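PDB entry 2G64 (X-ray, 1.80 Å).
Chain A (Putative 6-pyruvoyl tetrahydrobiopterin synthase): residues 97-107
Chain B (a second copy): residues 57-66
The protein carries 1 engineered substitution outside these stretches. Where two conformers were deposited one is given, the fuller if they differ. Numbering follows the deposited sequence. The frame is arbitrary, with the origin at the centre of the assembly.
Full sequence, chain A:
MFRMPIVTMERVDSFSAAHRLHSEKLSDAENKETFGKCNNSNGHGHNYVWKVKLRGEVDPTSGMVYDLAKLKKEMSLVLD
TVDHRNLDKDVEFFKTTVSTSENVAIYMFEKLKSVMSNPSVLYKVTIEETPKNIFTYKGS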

# COMPACT_ATOMS: atom_id res chain seq x y z
N THR A 97 -14.58 21.57 -20.50
CA THR A 97 -15.18 20.45 -19.80
C THR A 97 -14.56 20.47 -18.40
O THR A 97 -13.33 20.60 -18.27
CB THR A 97 -14.85 19.10 -20.51
OG1 THR A 97 -15.44 19.08 -21.83
CG2 THR A 97 -15.35 17.90 -19.67
N VAL A 98 -15.41 20.42 -17.37
CA VAL A 98 -14.97 20.54 -15.98
C VAL A 98 -13.96 19.44 -15.63
O VAL A 98 -14.12 18.30 -16.04
CB VAL A 98 -16.18 20.49 -15.00
CG1 VAL A 98 -16.82 19.09 -14.94
CG2 VAL A 98 -15.79 21.00 -13.63
N SER A 99 -12.93 19.78 -14.86
CA SER A 99 -11.86 18.82 -14.58
C SER A 99 -12.15 17.88 -13.37
O SER A 99 -11.25 17.57 -12.56
CB SER A 99 -10.54 19.58 -14.35
OG SER A 99 -10.66 20.44 -13.22
N THR A 100 -13.38 17.41 -13.25
CA THR A 100 -13.70 16.36 -12.25
C THR A 100 -12.92 15.13 -12.65
O THR A 100 -12.59 14.95 -13.82
CB THR A 100 -15.19 15.96 -12.27
OG1 THR A 100 -15.59 15.65 -13.61
CG2 THR A 100 -16.04 17.08 -11.73
N SER A 101 -12.67 14.22 -11.71
CA SER A 101 -11.90 13.03 -12.06
C SER A 101 -12.64 12.11 -13.04
O SER A 101 -12.01 11.40 -13.82
CB SER A 101 -11.46 12.28 -10.80
OG SER A 101 -10.62 13.12 -10.02
N GLU A 102 -13.97 12.14 -13.03
CA GLU A 102 -14.78 11.47 -14.07
C GLU A 102 -14.32 11.95 -15.44
O GLU A 102 -14.03 11.14 -16.34
CB GLU A 102 -16.28 11.81 -13.89
CG GLU A 102 -16.96 11.17 -12.67
CD GLU A 102 -16.88 12.01 -11.40
OE1 GLU A 102 -15.92 12.82 -11.23
OE2 GLU A 102 -17.77 11.83 -10.55
N ASN A 103 -14.23 13.26 -15.61
CA ASN A 103 -13.86 13.82 -16.92
C ASN A 103 -12.38 13.67 -17.25
O ASN A 103 -12.00 13.58 -18.43
CB ASN A 103 -14.33 15.28 -17.06
CG ASN A 103 -15.81 15.40 -17.36
OD1 ASN A 103 -16.35 14.64 -18.18
ND2 ASN A 103 -16.49 16.32 -16.66
N VAL A 104 -11.55 13.58 -16.22
CA VAL A 104 -10.12 13.28 -16.42
C VAL A 104 -9.98 11.85 -16.95
O VAL A 104 -9.21 11.59 -17.85
CB VAL A 104 -9.30 13.47 -15.11
CG1 VAL A 104 -7.83 13.05 -15.31
CG2 VAL A 104 -9.37 14.96 -14.65
N ALA A 105 -10.76 10.92 -16.38
CA ALA A 105 -10.67 9.53 -16.83
C ALA A 105 -11.03 9.44 -18.31
O ALA A 105 -10.38 8.74 -19.10
CB ALA A 105 -11.59 8.67 -15.99
N ILE A 106 -12.06 10.17 -18.70
CA ILE A 106 -12.51 10.19 -20.09
C ILE A 106 -11.43 10.80 -20.99
O ILE A 106 -11.06 10.24 -22.03
CB ILE A 106 -13.89 10.93 -20.26
CG1 ILE A 106 -15.01 10.16 -19.55
CG2 ILE A 106 -14.24 11.08 -21.76
CD1 ILE A 106 -16.30 10.97 -19.40
N TYR A 107 -10.91 11.96 -20.58
CA TYR A 107 -9.83 12.61 -21.29
C TYR A 107 -8.64 11.68 -21.53
O TYR A 107 -8.17 11.56 -22.66
CB TYR A 107 -9.38 13.90 -20.55
CG TYR A 107 -8.09 14.44 -21.12
CD1 TYR A 107 -8.09 15.18 -22.31
CD2 TYR A 107 -6.87 14.16 -20.51
CE1 TYR A 107 -6.89 15.64 -22.84
CE2 TYR A 107 -5.69 14.63 -21.02
CZ TYR A 107 -5.71 15.36 -22.20
OH TYR A 107 -4.51 15.81 -22.72
N GLU B 57 -24.29 7.83 -15.62
CA GLU B 57 -23.91 8.91 -16.51
C GLU B 57 -23.24 10.07 -15.78
O GLU B 57 -23.71 10.51 -14.72
CB GLU B 57 -25.14 9.48 -17.22
CG GLU B 57 -25.75 8.56 -18.25
CD GLU B 57 -27.01 9.16 -18.81
OE1 GLU B 57 -26.95 10.23 -19.44
OE2 GLU B 57 -28.08 8.56 -18.59
N VAL B 58 -22.19 10.61 -16.40
CA VAL B 58 -21.59 11.86 -15.94
C VAL B 58 -22.57 13.02 -16.15
O VAL B 58 -23.12 13.19 -17.23
CB VAL B 58 -20.27 12.15 -16.69
CG1 VAL B 58 -19.63 13.45 -16.22
CG2 VAL B 58 -19.29 10.96 -16.57
N ASP B 59 -22.81 13.82 -15.12
CA ASP B 59 -23.65 15.00 -15.28
C ASP B 59 -22.91 16.08 -16.10
O ASP B 59 -21.74 16.39 -15.82
CB ASP B 59 -24.02 15.56 -13.90
CG ASP B 59 -25.03 16.68 -13.99
OD1 ASP B 59 -26.23 16.38 -14.04
OD2 ASP B 59 -24.62 17.85 -14.04
N PRO B 60 -23.59 16.66 -17.10
CA PRO B 60 -22.88 17.62 -17.95
C PRO B 60 -22.51 18.90 -17.21
O PRO B 60 -21.56 19.56 -17.60
CB PRO B 60 -23.90 17.93 -19.08
CG PRO B 60 -25.23 17.58 -18.52
CD PRO B 60 -24.99 16.45 -17.52
N THR B 61 -23.26 19.26 -16.16
CA THR B 61 -22.98 20.50 -15.46
C THR B 61 -21.95 20.34 -14.33
O THR B 61 -20.95 21.07 -14.27
CB THR B 61 -24.28 21.15 -14.94
OG1 THR B 61 -25.18 21.35 -16.04
CG2 THR B 61 -23.98 22.51 -14.31
N SER B 62 -22.19 19.37 -13.45
CA SER B 62 -21.31 19.16 -12.31
C SER B 62 -20.10 18.30 -12.66
O SER B 62 -19.12 18.30 -11.93
CB SER B 62 -22.07 18.50 -11.15
OG SER B 62 -22.44 17.18 -11.49
N GLY B 63 -20.18 17.55 -13.76
CA GLY B 63 -19.11 16.59 -14.10
C GLY B 63 -19.01 15.37 -13.18
O GLY B 63 -18.01 14.65 -13.22
N MET B 64 -20.06 15.12 -12.40
CA MET B 64 -20.02 14.04 -11.42
C MET B 64 -21.04 12.94 -11.70
O MET B 64 -22.15 13.20 -12.18
CB MET B 64 -20.26 14.60 -10.02
CG MET B 64 -19.17 15.52 -9.56
SD MET B 64 -19.51 16.22 -7.93
CE MET B 64 -21.30 16.44 -7.98
N VAL B 65 -20.65 11.71 -11.39
CA VAL B 65 -21.59 10.57 -11.36
C VAL B 65 -22.57 10.69 -10.16
O VAL B 65 -23.75 10.29 -10.23
CB VAL B 65 -20.80 9.23 -11.26
CG1 VAL B 65 -21.72 8.09 -10.88
CG2 VAL B 65 -20.07 8.92 -12.58
N TYR B 66 -22.07 11.26 -9.08
CA TYR B 66 -22.84 11.40 -7.85
C TYR B 66 -22.15 12.46 -7.01
O TYR B 66 -20.94 12.66 -7.10
CB TYR B 66 -22.84 10.05 -7.08
CG TYR B 66 -23.92 9.83 -6.01
CD1 TYR B 66 -25.18 9.35 -6.35
CD2 TYR B 66 -23.63 10.02 -4.66
CE1 TYR B 66 -26.16 9.09 -5.36
CE2 TYR B 66 -24.61 9.77 -3.66
CZ TYR B 66 -25.86 9.31 -4.02
OH TYR B 66 -26.81 9.05 -3.05
O HOH W 1 -17.73 12.66 -7.87
O HOH W 2 -19.16 17.58 -17.19

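The chain A stretch is a loop that turns into a helix at S101(A), with T100(A) at the N-cap; chain B answers with a tight turn. That turn is tied by its own backbone, G63(B) N to D59(B) O at 2.8 Å and D59(B) N to M64(B) O at 3.1 Å, while OD2 of D59(B) accepts from the backbone N of both T61(B) and S62(B), 2.9 Å each. The helix start meets the turn at G63(B), whose CA lies 5.7 Å from that of T100(A).

Such closeness depends on glycine. With phi at 70°, G63(B) adopts a conformation that itself favours glycine, and an ideal CB there would sit 2.2 Å from V98(A) CG1 and 2.8 Å from T100(A) OG1, both clashes. Without one, V98(A) CG1 rests 3.5 Å from G63(B) CA.

The cap residue works in two directions. T100(A) OG1 donates to G63(B) O at 2.6 Å, a short bond, and accepts a weak capping bond from N103(A) N at 3.4 Å, so one hydroxyl closes the helix end and grips the neighbouring chain.

E102(A), in the first turn, points toward chain B and loses the most surface to it. E102(A) OE2 accepts from V65(B) N at 3.0 Å, nearly straight at 162°, giving a buried backbone amide just past the turn a carboxylate partner; water 1 donates to the same OE2 and to Y66(B) O, extending the link.

N103(A) starts sideways but its end swings nearer. N103(A) ND2 donates to V98(A) O at 3.1 Å, bracing the loop before the helix, and to water 2, which donates to D59(B) O. One helical turn beyond E102(A), I106(A) CD1 meets V58(B) CG2 at 4.1 Å, an apolar contact further along the helix.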